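Local coordinates for protein cytochrome c552 (Thermochromatium tepidum, PDB 5ZE8) that probably carries electrons at low potential through five bound c-type hemes in a thermophilic purple sulfur photosynthetic bacterium, at residues K57-M60 / H61-S64; G73-Y76 / Q77-V80; L240-T243 / G244-I248; T314-P317 / F318-L321; L406-P409 / S410-E413. All coordinates share one frame; numbering follows the deposited sequence.

Interaction 1 of 5, residues K57-M60 / H61-S64; sequences KGSM and HAKS. With HEC (heme c), chain E.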
# COMPACT_ATOMS: atom_id res chain seq x y z
N LYS A 57 7.41 -9.99 9.18
CA LYS A 57 8.58 -9.19 9.55
C LYS A 57 9.18 -8.50 8.40
O LYS A 57 9.73 -7.38 8.54
CB LYS A 57 9.59 -10.07 10.27
CG LYS A 57 10.73 -9.32 10.94
CD LYS A 57 10.28 -8.41 12.05
CE LYS A 57 11.44 -7.77 12.87
NZ LYS A 57 10.92 -6.64 13.73
N GLY A 58 9.11 -9.09 7.23
CA GLY A 58 9.55 -8.48 6.00
C GLY A 58 8.63 -7.50 5.31
O GLY A 58 8.98 -6.93 4.31
N SER A 59 7.42 -7.36 5.85
CA SER A 59 6.41 -6.54 5.21
C SER A 59 6.48 -5.07 5.58
O SER A 59 6.99 -4.74 6.63
CB SER A 59 4.99 -7.04 5.56
OG SER A 59 4.61 -6.72 6.89
N MET A 60 5.88 -4.23 4.75
CA MET A 60 5.81 -2.80 5.15
C MET A 60 4.98 -2.55 6.35
O MET A 60 5.12 -1.51 6.99
CB MET A 60 5.39 -1.93 4.00
CG MET A 60 6.38 -1.92 2.89
SD MET A 60 8.06 -1.46 3.33
CE MET A 60 7.82 0.22 3.97
N HIS A 61 4.06 -3.45 6.71
CA HIS A 61 3.36 -3.32 8.00
C HIS A 61 4.34 -3.33 9.19
O HIS A 61 4.25 -2.50 10.08
CB HIS A 61 2.28 -4.39 8.18
CG HIS A 61 1.12 -4.23 7.29
ND1 HIS A 61 0.52 -5.27 6.62
CD2 HIS A 61 0.44 -3.11 6.94
CE1 HIS A 61 -0.45 -4.75 5.87
NE2 HIS A 61 -0.53 -3.47 6.07
N ALA A 62 5.28 -4.29 9.18
CA ALA A 62 6.31 -4.30 10.22
C ALA A 62 7.29 -3.16 10.11
O ALA A 62 7.91 -2.87 11.13
CB ALA A 62 7.10 -5.54 10.13
N LYS A 63 7.41 -2.53 8.97
CA LYS A 63 8.32 -1.40 8.74
C LYS A 63 7.62 -0.09 8.58
O LYS A 63 8.11 0.79 7.89
CB LYS A 63 9.15 -1.67 7.50
CG LYS A 63 9.87 -3.02 7.59
CD LYS A 63 10.53 -3.39 6.25
CE LYS A 63 10.95 -4.82 6.18
NZ LYS A 63 11.53 -5.12 4.85
N SER A 64 6.45 0.09 9.22
CA SER A 64 5.57 1.25 8.90
C SER A 64 5.88 2.52 9.62
O SER A 64 5.36 3.54 9.24
CB SER A 64 4.11 0.81 9.27
OG SER A 64 3.94 0.55 10.61
FE HEC E . -1.82 -2.19 5.11
CHA HEC E . 0.94 -0.96 3.53
CHB HEC E . -2.40 -4.31 2.48
CHC HEC E . -4.37 -3.64 6.89
CHD HEC E . -1.58 0.27 7.54
NA HEC E . -0.90 -2.55 3.39
C1A HEC E . 0.24 -1.96 2.87
C2A HEC E . 0.58 -2.51 1.58
C3A HEC E . -0.42 -3.39 1.31
C4A HEC E . -1.27 -3.49 2.46
CMA HEC E . -0.55 -4.28 0.07
CAA HEC E . 1.68 -2.06 0.68
CBA HEC E . 2.95 -2.85 0.98
CGA HEC E . 4.11 -2.32 0.12
O1A HEC E . 4.43 -1.12 0.11
O2A HEC E . 4.83 -3.13 -0.53
NB HEC E . -3.13 -3.68 4.71
C1B HEC E . -3.27 -4.40 3.57
C2B HEC E . -4.38 -5.28 3.69
C3B HEC E . -4.94 -5.11 4.90
C4B HEC E . -4.09 -4.13 5.59
CMB HEC E . -4.84 -6.22 2.58
CAB HEC E . -6.04 -5.84 5.56
CBB HEC E . -5.91 -7.28 5.51
NC HEC E . -2.75 -1.80 6.82
C1C HEC E . -3.74 -2.48 7.40
C2C HEC E . -4.18 -1.91 8.70
C3C HEC E . -3.40 -0.82 8.85
C4C HEC E . -2.51 -0.73 7.71
CMC HEC E . -5.30 -2.44 9.59
CAC HEC E . -3.40 0.23 9.97
CBC HEC E . -3.51 -0.17 11.30
ND HEC E . -0.60 -0.69 5.42
C1D HEC E . -0.65 0.24 6.45
C2D HEC E . 0.45 1.19 6.34
C3D HEC E . 1.17 0.84 5.26
C4D HEC E . 0.50 -0.36 4.69
CMD HEC E . 0.63 2.30 7.29
CAD HEC E . 2.40 1.60 4.72
CBD HEC E . 3.57 1.60 5.66
CGD HEC E . 4.77 2.28 5.01
O1D HEC E . 5.02 2.23 3.77
O2D HEC E . 5.54 2.93 5.78
O HOH W 1 9.47 -4.42 12.99
O HOH W 2 1.97 -7.73 6.97
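A62 and K63 fold back onto G58 and S59, closing a compact stretch that ends in a type I turn, H61 to S64, and presents H61 to a heme. The tight part is its inside. K63 N leans weakly on two carbonyls at once, S59 O and M60 O, and A62 N makes a long, weak but nearly straight bond (164°) to S59 OG, 3.4 Å away. That hydroxyl, tucked between the backbone N and the carbonyl carbon (chi1 74°), also bonds W56 O and stands 3.5 Å from H61 CB. M60, bent at chi2 and chi3, wraps toward the heme: its CG lies 3.5 Å from propionate oxygen O1A, and its CE 3.5 Å from O1D of the other propionate. The outer side is looser. The extended K63 chain runs past S59 O, and K63 NZ reaches G58 O at 3.2 Å from above the carbonyl plane; a water bridges K57 NZ and A62 O. With an alanine in place of K63, G58 O is likely to lose its charged donor and S59 O the aliphatic chain beside it. H61 NE2 binds the heme iron at 2.1 Å, with H229 as the other axial ligand, while H61 ND1 donates to an in-plane water, 2.9 Å away, that bonds S59 OG. Held at both nitrogens, the imidazole is fixed in rotation, and the ND1 bond probably strengthens it as a ligand.

Interaction 2 of 5, residues G73-Y76 / Q77-V80; sequences GLFY and QQEV. With HEC (heme c), chain C.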
# COMPACT_ATOMS: atom_id res chain seq x y z
N GLY A 73 9.56 8.15 6.86
CA GLY A 73 10.32 8.92 7.89
C GLY A 73 10.68 10.30 7.49
O GLY A 73 10.70 11.23 8.34
N LEU A 74 11.02 10.48 6.22
CA LEU A 74 11.43 11.80 5.69
C LEU A 74 10.17 12.71 5.81
O LEU A 74 10.23 13.88 6.28
CB LEU A 74 11.86 11.66 4.22
CG LEU A 74 12.55 12.87 3.54
CD1 LEU A 74 13.01 12.45 2.15
CD2 LEU A 74 11.78 14.16 3.46
N PHE A 75 9.01 12.24 5.36
CA PHE A 75 7.79 13.04 5.39
C PHE A 75 7.36 13.29 6.86
O PHE A 75 6.95 14.39 7.22
CB PHE A 75 6.67 12.40 4.62
CG PHE A 75 6.76 12.52 3.14
CD1 PHE A 75 7.60 11.75 2.39
CD2 PHE A 75 6.06 13.57 2.53
CE1 PHE A 75 7.62 11.86 1.03
CE2 PHE A 75 6.10 13.68 1.17
CZ PHE A 75 6.86 12.83 0.43
N TYR A 76 7.46 12.26 7.72
CA TYR A 76 7.13 12.39 9.14
C TYR A 76 8.00 13.46 9.83
O TYR A 76 7.44 14.34 10.57
CB TYR A 76 7.16 11.07 9.86
CG TYR A 76 6.69 11.09 11.30
CD1 TYR A 76 7.53 11.48 12.36
CD2 TYR A 76 5.40 10.90 11.59
CE1 TYR A 76 7.11 11.52 13.67
CE2 TYR A 76 4.96 10.91 12.90
CZ TYR A 76 5.81 11.17 13.93
OH TYR A 76 5.32 11.23 15.20
N GLN A 77 9.27 13.45 9.52
CA GLN A 77 10.18 14.46 10.10
C GLN A 77 9.78 15.85 9.64
O GLN A 77 9.80 16.81 10.52
CB GLN A 77 11.61 14.16 9.69
CG GLN A 77 12.72 15.02 10.35
CD GLN A 77 12.84 14.91 11.87
OE1 GLN A 77 13.11 13.83 12.42
NE2 GLN A 77 12.71 16.04 12.54
N GLN A 78 9.47 15.97 8.36
CA GLN A 78 9.13 17.26 7.77
C GLN A 78 7.78 17.76 8.25
O GLN A 78 7.59 18.98 8.42
CB GLN A 78 9.23 17.27 6.21
CG GLN A 78 7.88 17.27 5.43
CD GLN A 78 7.87 17.31 3.86
OE1 GLN A 78 8.86 17.65 3.21
NE2 GLN A 78 6.69 16.98 3.26
N GLU A 79 6.80 16.87 8.46
CA GLU A 79 5.48 17.26 8.78
C GLU A 79 5.06 17.26 10.27
O GLU A 79 4.10 17.95 10.67
CB GLU A 79 4.50 16.35 8.02
CG GLU A 79 4.66 16.53 6.54
CD GLU A 79 3.61 15.83 5.72
OE1 GLU A 79 2.56 15.55 6.26
OE2 GLU A 79 3.81 15.59 4.51
N VAL A 80 5.81 16.52 11.05
CA VAL A 80 5.53 16.30 12.46
C VAL A 80 6.78 16.61 13.26
O VAL A 80 6.77 17.58 14.09
CB VAL A 80 5.07 14.84 12.78
CG1 VAL A 80 4.87 14.63 14.29
CG2 VAL A 80 3.81 14.56 12.00
FE HEC C . 0.82 7.32 5.40
CHA HEC C . 2.18 5.35 2.92
CHB HEC C . 3.45 9.45 5.08
CHC HEC C . -0.62 9.43 7.55
CHD HEC C . -1.80 5.21 5.70
NA HEC C . 2.44 7.46 4.28
C1A HEC C . 2.86 6.51 3.29
C2A HEC C . 3.99 7.01 2.56
C3A HEC C . 4.33 8.16 3.13
C4A HEC C . 3.38 8.43 4.16
CMA HEC C . 5.44 9.08 2.75
CAA HEC C . 4.75 6.29 1.51
CBA HEC C . 5.70 5.28 2.22
CGA HEC C . 6.55 4.40 1.36
O1A HEC C . 7.44 3.61 1.83
O2A HEC C . 6.41 4.37 0.09
NB HEC C . 1.40 9.09 6.23
C1B HEC C . 2.52 9.76 6.03
C2B HEC C . 2.56 10.87 6.93
C3B HEC C . 1.40 10.97 7.62
C4B HEC C . 0.63 9.79 7.13
CMB HEC C . 3.72 11.81 6.99
CAB HEC C . 0.91 11.94 8.60
CBB HEC C . 1.11 13.31 8.29
NC HEC C . -0.88 7.33 6.41
C1C HEC C . -1.40 8.34 7.25
C2C HEC C . -2.69 8.02 7.75
C3C HEC C . -3.00 6.77 7.27
C4C HEC C . -1.85 6.37 6.45
CMC HEC C . -3.47 8.84 8.71
CAC HEC C . -4.21 5.96 7.50
CBC HEC C . -5.44 6.61 7.19
ND HEC C . 0.34 5.63 4.56
C1D HEC C . -0.75 4.85 4.81
C2D HEC C . -0.79 3.68 3.97
C3D HEC C . 0.26 3.75 3.16
C4D HEC C . 0.98 4.98 3.53
CMD HEC C . -1.88 2.67 3.98
CAD HEC C . 0.68 2.73 2.09
CBD HEC C . 0.10 3.25 0.82
CGD HEC C . 0.47 2.41 -0.41
O1D HEC C . 0.98 1.33 -0.33
O2D HEC C . 0.29 2.91 -1.57
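F75 O receives E79 N at 2.8 Å, and the same oxygen is flanked by the aliphatic part of E79, whose CG comes within 3.2 Å of it. From there E79 runs extended alongside F75. Its OE2 arrives at the rim of the phenyl ring, in the ring plane and 3.6 Å from F75 CD2, with the carboxylate turned 75° to it. Q78 lies beside the same ring, its NE2 3.5 Å from F75 CD2, and that amide also gives E79 OE2 a weak bond. All this belongs to the last turns of helix 70-79, where the i to i+4 bonds continue from G73 O with Q77 N to Y76 O with V80 N before V80 leaves helical geometry. Y76 CG is anti to the backbone N (chi1 -174°), which carries the phenol out over the helix end to V80. V80 CB makes a CH-pi contact, 3.9 Å from the Y76 ring centroid and 9° off its normal, while V80 CG1 packs 3.6 Å from Y76 CZ. The heme runs past the backbone of Y76 as well as F75 and E79: its methyl CMA lies 3.5 Å from F75 CD1, its CBB 3.4 Å from E79 OE1.

Interaction 3 of 5, residues L240-T243 / G244-I248; sequences LCQT and GKEFI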
# COMPACT_ATOMS: atom_id res chain seq x y z
N LEU A 240 -6.04 12.30 -0.77
CA LEU A 240 -4.63 11.98 -1.04
C LEU A 240 -4.53 10.50 -1.43
O LEU A 240 -3.99 10.11 -2.48
CB LEU A 240 -3.78 12.25 0.22
CG LEU A 240 -3.78 13.69 0.69
CD1 LEU A 240 -3.25 13.72 2.12
CD2 LEU A 240 -2.89 14.49 -0.24
N CYS A 241 -5.14 9.65 -0.59
CA CYS A 241 -5.23 8.15 -0.78
C CYS A 241 -6.71 7.83 -0.87
O CYS A 241 -7.52 8.37 -0.11
CB CYS A 241 -4.66 7.33 0.40
SG CYS A 241 -5.53 5.71 0.69
N GLN A 242 -7.12 6.95 -1.79
CA GLN A 242 -8.57 6.76 -1.99
C GLN A 242 -8.87 5.37 -2.53
O GLN A 242 -9.82 5.16 -3.32
CB GLN A 242 -9.12 7.86 -2.88
CG GLN A 242 -8.45 7.93 -4.26
CD GLN A 242 -8.45 9.35 -4.88
OE1 GLN A 242 -9.49 9.96 -5.00
NE2 GLN A 242 -7.28 9.82 -5.32
N THR A 243 -8.13 4.44 -1.98
CA THR A 243 -8.26 3.00 -2.38
C THR A 243 -9.71 2.53 -2.14
O THR A 243 -10.28 1.80 -2.97
CB THR A 243 -7.32 2.10 -1.58
OG1 THR A 243 -6.00 2.51 -1.76
CG2 THR A 243 -7.43 0.59 -2.00
N GLY A 244 -10.35 2.93 -1.06
CA GLY A 244 -11.83 2.62 -0.91
C GLY A 244 -12.83 3.19 -1.85
O GLY A 244 -13.74 2.47 -2.28
N LYS A 245 -12.71 4.47 -2.25
CA LYS A 245 -13.61 5.04 -3.23
C LYS A 245 -13.34 4.36 -4.52
O LYS A 245 -14.28 4.14 -5.30
CB LYS A 245 -13.36 6.57 -3.33
CG LYS A 245 -14.28 7.39 -4.26
CD LYS A 245 -14.09 8.93 -4.11
CE LYS A 245 -13.69 9.36 -2.70
NZ LYS A 245 -13.69 10.82 -2.52
N GLU A 246 -12.07 4.04 -4.83
CA GLU A 246 -11.84 3.34 -6.09
C GLU A 246 -12.52 1.97 -6.12
O GLU A 246 -13.22 1.61 -7.08
CB GLU A 246 -10.35 3.14 -6.36
CG GLU A 246 -9.55 4.45 -6.49
CD GLU A 246 -8.08 4.33 -6.14
OE1 GLU A 246 -7.60 3.19 -6.04
OE2 GLU A 246 -7.39 5.40 -6.00
N PHE A 247 -12.35 1.26 -5.01
CA PHE A 247 -12.92 -0.08 -4.84
C PHE A 247 -14.45 -0.06 -4.96
O PHE A 247 -15.03 -0.88 -5.67
CB PHE A 247 -12.44 -0.72 -3.52
CG PHE A 247 -12.80 -2.17 -3.44
CD1 PHE A 247 -14.10 -2.50 -3.08
CD2 PHE A 247 -11.95 -3.14 -3.87
CE1 PHE A 247 -14.50 -3.82 -3.10
CE2 PHE A 247 -12.35 -4.48 -3.87
CZ PHE A 247 -13.61 -4.80 -3.49
N ILE A 248 -15.11 0.93 -4.36
CA ILE A 248 -16.56 1.14 -4.61
C ILE A 248 -16.90 1.38 -6.06
O ILE A 248 -17.78 0.68 -6.63
CB ILE A 248 -17.10 2.27 -3.74
CG1 ILE A 248 -17.12 1.76 -2.27
CG2 ILE A 248 -18.48 2.72 -4.23
CD1 ILE A 248 -17.46 2.80 -1.23
O HOH W 3 -5.66 5.89 -3.90
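Q242 meets E246 where the chain enters helix 243-250, Q242 holding the N-cap position just after a classic beta bulge in which L240 and C241 both face R232. G244 opens the second segment, its backbone hydrogen-bonded to D230. K245 follows on the outside, its CB 3.8 Å from Q242 O, and its long chain, kinked at chi3, touches Q231. E246 carries most of the contact. Its N donates to Q242 O at 2.9 Å, nearly straight at 164°, and its CG, anti to the carbonyl carbon (chi1 -62°), brings the side chain back over the first turn to lie 3.3 Å from that same oxygen. The E246 side chain crosses that of Q242 at about a right angle, amide and carboxylate planes 32° apart, and E246 OE2 rests 3.2 Å from Q242 CG. A water joins E246 OE2 to Q242 N. R377 forms a salt bridge to OE2, and A311 N and T314 OG1 bond OE1, so the buried acid is well supplied with donors; these, and the helix start beside it, would be expected to favour its ionised form. F247 repeats the helical bond, its N to T243 O at 3.0 Å, but its ring leads away toward P309 and a heme, leaving F247 CB 3.4 Å from T243 O.

Interaction 4 of 5, residues T314-P317 / F318-L321; sequences TGAP and FRNL. With HEC (heme c), chain C.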
# COMPACT_ATOMS: atom_id res chain seq x y z
N THR A 314 -2.77 2.33 -6.80
CA THR A 314 -3.57 2.85 -5.71
C THR A 314 -2.69 3.34 -4.55
O THR A 314 -1.49 3.11 -4.52
CB THR A 314 -4.59 1.81 -5.22
OG1 THR A 314 -5.66 2.45 -4.51
CG2 THR A 314 -3.94 0.69 -4.40
N GLY A 315 -3.34 3.93 -3.54
CA GLY A 315 -2.74 4.33 -2.29
C GLY A 315 -2.09 5.71 -2.30
O GLY A 315 -2.77 6.69 -2.56
N ALA A 316 -0.84 5.79 -1.88
CA ALA A 316 -0.17 7.07 -1.73
C ALA A 316 -0.22 7.87 -3.00
O ALA A 316 -0.17 7.35 -4.12
CB ALA A 316 1.27 6.85 -1.30
N PRO A 317 -0.40 9.20 -2.84
CA PRO A 317 -0.72 10.01 -4.00
C PRO A 317 0.44 10.17 -4.96
O PRO A 317 0.21 10.50 -6.13
CB PRO A 317 -1.12 11.34 -3.36
CG PRO A 317 -0.40 11.36 -2.07
CD PRO A 317 -0.62 9.94 -1.59
N PHE A 318 1.64 9.79 -4.48
CA PHE A 318 2.82 10.00 -5.31
C PHE A 318 3.22 8.77 -6.15
O PHE A 318 4.19 8.86 -6.88
CB PHE A 318 4.02 10.46 -4.61
CG PHE A 318 3.95 10.30 -3.18
CD1 PHE A 318 4.15 9.03 -2.62
CD2 PHE A 318 3.63 11.38 -2.40
CE1 PHE A 318 4.05 8.88 -1.23
CE2 PHE A 318 3.49 11.23 -0.99
CZ PHE A 318 3.69 9.97 -0.42
N ARG A 319 2.49 7.66 -5.98
CA ARG A 319 2.74 6.56 -6.82
C ARG A 319 2.44 6.94 -8.29
O ARG A 319 1.46 7.61 -8.61
CB ARG A 319 1.85 5.38 -6.47
CG ARG A 319 1.90 4.85 -5.08
CD ARG A 319 3.31 4.49 -4.68
NE ARG A 319 3.33 3.68 -3.47
CZ ARG A 319 4.03 3.91 -2.37
NH1 ARG A 319 3.94 3.05 -1.37
NH2 ARG A 319 4.77 5.04 -2.25
N ASN A 320 3.29 6.42 -9.16
CA ASN A 320 3.11 6.67 -10.58
C ASN A 320 3.73 5.65 -11.48
O ASN A 320 4.71 5.03 -11.12
CB ASN A 320 3.62 8.07 -10.91
CG ASN A 320 5.11 8.21 -10.74
OD1 ASN A 320 5.85 7.97 -11.69
ND2 ASN A 320 5.56 8.53 -9.51
N LEU A 321 3.17 5.46 -12.65
CA LEU A 321 3.79 4.64 -13.70
C LEU A 321 4.07 5.46 -14.91
O LEU A 321 3.46 6.54 -15.15
CB LEU A 321 2.85 3.56 -14.19
CG LEU A 321 1.79 2.97 -13.29
CD1 LEU A 321 0.83 2.03 -14.01
CD2 LEU A 321 2.47 2.30 -12.12
FE HEC C . 0.82 7.32 5.40
CHA HEC C . 2.18 5.35 2.92
CHB HEC C . 3.45 9.45 5.08
CHC HEC C . -0.62 9.43 7.55
CHD HEC C . -1.80 5.21 5.70
NA HEC C . 2.44 7.46 4.28
C1A HEC C . 2.86 6.51 3.29
C2A HEC C . 3.99 7.01 2.56
C3A HEC C . 4.33 8.16 3.13
C4A HEC C . 3.38 8.43 4.16
CMA HEC C . 5.44 9.08 2.75
CAA HEC C . 4.75 6.29 1.51
CBA HEC C . 5.70 5.28 2.22
CGA HEC C . 6.55 4.40 1.36
O1A HEC C . 7.44 3.61 1.83
O2A HEC C . 6.41 4.37 0.09
NB HEC C . 1.40 9.09 6.23
C1B HEC C . 2.52 9.76 6.03
C2B HEC C . 2.56 10.87 6.93
C3B HEC C . 1.40 10.97 7.62
C4B HEC C . 0.63 9.79 7.13
CMB HEC C . 3.72 11.81 6.99
CAB HEC C . 0.91 11.94 8.60
CBB HEC C . 1.11 13.31 8.29
NC HEC C . -0.88 7.33 6.41
C1C HEC C . -1.40 8.34 7.25
C2C HEC C . -2.69 8.02 7.75
C3C HEC C . -3.00 6.77 7.27
C4C HEC C . -1.85 6.37 6.45
CMC HEC C . -3.47 8.84 8.71
CAC HEC C . -4.21 5.96 7.50
CBC HEC C . -5.44 6.61 7.19
ND HEC C . 0.34 5.63 4.56
C1D HEC C . -0.75 4.85 4.81
C2D HEC C . -0.79 3.68 3.97
C3D HEC C . 0.26 3.75 3.16
C4D HEC C . 0.98 4.98 3.53
CMD HEC C . -1.88 2.67 3.98
CAD HEC C . 0.68 2.73 2.09
CBD HEC C . 0.10 3.25 0.82
CGD HEC C . 0.47 2.41 -0.41
O1D HEC C . 0.98 1.33 -0.33
O2D HEC C . 0.29 2.91 -1.57
O HOH W 4 0.56 10.03 -8.66
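P317 CD lies over one face of the F318 ring, while the heme propionate carbon CAA comes to its edge, in plane; A316 CB approaches obliquely, 3.4 Å from F318 CE1. The same methyl covers one face of the R319 guanidinium, offset toward its rim, and propionate oxygen O2A takes the edge. A type I turn from A316 to R319 sets this up: R319 N donates to A316 O at 3.3 Å, from well above the carbonyl plane. F318 CG nearly eclipses the backbone N (chi1 16°), which probably costs some strain, and its CZ ends 3.7 Å from heme methyl CMA. Both R319 NH1, at 3.2 Å, and R319 NH2, at 2.9 Å, hold O2A, while NE bonds a propionate of another heme and NH2 also reaches L406 O. A leucine in place of R319 would probably leave a propionate of each of two hemes without this counter-charge and L406 O without this donor. Backbone meets the first heme's second propionate: A316 N bonds O2D at 3.1 Å, where a CB on G315 would collide. Beyond the turn, N320 ND2 donates to F318 O at 3.0 Å, in the amide plane of N320.

Interaction 5 of 5, residues L406-P409 / S410-E413; sequences LLWP and SLVE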
# COMPACT_ATOMS: atom_id res chain seq x y z
N LEU A 406 7.63 4.52 -6.65
CA LEU A 406 7.09 4.89 -5.34
C LEU A 406 6.80 6.37 -5.14
O LEU A 406 5.91 6.73 -4.40
CB LEU A 406 8.05 4.43 -4.24
CG LEU A 406 8.13 2.90 -4.07
CD1 LEU A 406 9.28 2.60 -3.07
CD2 LEU A 406 6.87 2.25 -3.53
N LEU A 407 7.57 7.23 -5.83
CA LEU A 407 7.49 8.68 -5.66
C LEU A 407 7.48 9.42 -6.96
O LEU A 407 8.05 8.96 -7.92
CB LEU A 407 8.69 9.16 -4.85
CG LEU A 407 8.84 8.63 -3.43
CD1 LEU A 407 10.22 9.03 -2.86
CD2 LEU A 407 7.72 9.18 -2.60
N TRP A 408 6.86 10.58 -6.99
CA TRP A 408 6.92 11.45 -8.14
C TRP A 408 8.34 11.83 -8.49
O TRP A 408 9.17 11.95 -7.62
CB TRP A 408 6.21 12.78 -7.83
CG TRP A 408 4.69 12.75 -7.70
CD1 TRP A 408 3.83 11.99 -8.39
CD2 TRP A 408 3.90 13.51 -6.77
NE1 TRP A 408 2.52 12.21 -7.99
CE2 TRP A 408 2.54 13.18 -7.01
CE3 TRP A 408 4.23 14.46 -5.76
CZ2 TRP A 408 1.50 13.69 -6.28
CZ3 TRP A 408 3.18 14.97 -5.04
CH2 TRP A 408 1.84 14.54 -5.27
N PRO A 409 8.57 12.15 -9.78
CA PRO A 409 9.95 12.49 -10.20
C PRO A 409 10.50 13.73 -9.50
O PRO A 409 11.65 13.72 -9.15
CB PRO A 409 9.81 12.66 -11.70
CG PRO A 409 8.38 12.82 -11.99
CD PRO A 409 7.63 12.08 -10.90
N SER A 410 9.65 14.72 -9.23
CA SER A 410 9.99 15.91 -8.45
C SER A 410 10.58 15.51 -7.11
O SER A 410 11.57 16.07 -6.65
CB SER A 410 8.82 16.87 -8.24
OG SER A 410 7.70 16.30 -7.52
N LEU A 411 9.98 14.52 -6.48
CA LEU A 411 10.46 14.11 -5.17
C LEU A 411 11.73 13.30 -5.22
O LEU A 411 12.63 13.44 -4.33
CB LEU A 411 9.37 13.28 -4.44
CG LEU A 411 8.10 14.03 -4.06
CD1 LEU A 411 7.04 13.06 -3.62
CD2 LEU A 411 8.32 15.07 -2.97
N VAL A 412 11.87 12.47 -6.25
CA VAL A 412 13.10 11.70 -6.49
C VAL A 412 14.25 12.62 -6.81
O VAL A 412 15.32 12.40 -6.31
CB VAL A 412 12.89 10.68 -7.61
CG1 VAL A 412 14.16 9.89 -7.94
CG2 VAL A 412 11.82 9.67 -7.20
N GLU A 413 13.96 13.69 -7.54
CA GLU A 413 15.04 14.64 -7.88
C GLU A 413 15.50 15.44 -6.67
O GLU A 413 16.71 15.73 -6.52
CB GLU A 413 14.61 15.57 -8.99
CG GLU A 413 14.58 14.83 -10.30
CD GLU A 413 13.83 15.57 -11.37
OE1 GLU A 413 13.97 16.81 -11.45
OE2 GLU A 413 13.13 14.89 -12.14
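L411 CD1 sits between two side chains of the preceding loop, 3.8 Å from W408 CE3 and 4.1 Å from L407 CD2. W408 and L411 run side by side, whereas L407 meets L411 at about a right angle. The next residue, V412, adds CG2 to this apolar seam, 3.9 Å from L407 CB. The backbone of the helix start puts these groups in place. W408 holds the N-cap position of helix 409-414, and its carbonyl oxygen accepts V412 N at 3.1 Å in a good bond and L411 N in a weak, strongly bent one (126°). P409, which has no N-H to give, suits the first turn; P409 O takes E413 N at 2.8 Å. The extended E413 chain lies back along the proline, E413 CG lying 3.3 Å from P409 O, with CG anti to its own carbonyl carbon (chi1 -73°). Outside this shell the loop and helix are packed on several elements. L407 rests on F318 and on I71 of helix 70-79, the same helix whose F75 touches L411; W408 and P409 lie on Y351 of strand 351-357, and V412 meets T423 of helix 420-423.

In the fold
Interactions 1 and 4 are buried and bond hemes directly, one through an iron ligand, the other through propionates. Interactions 2 and 3 are partly buried, interaction 2 packing side chains against its heme, and interaction 5 lies at the surface. Interactions 2 and 4 touch the same heme and meet through F75 and F318, their rings roughly 25° from parallel. F75 also reaches L411, tying interaction 2 to the apolar seam of interaction 5. Polar links prevail toward the middle: T314 OG1 joins interaction 4 to T243 and E246 of interaction 3, and R319 bonds L406 O of interaction 5. Interaction 1 touches none of the others, its centre about 18 Å from that of interaction 2.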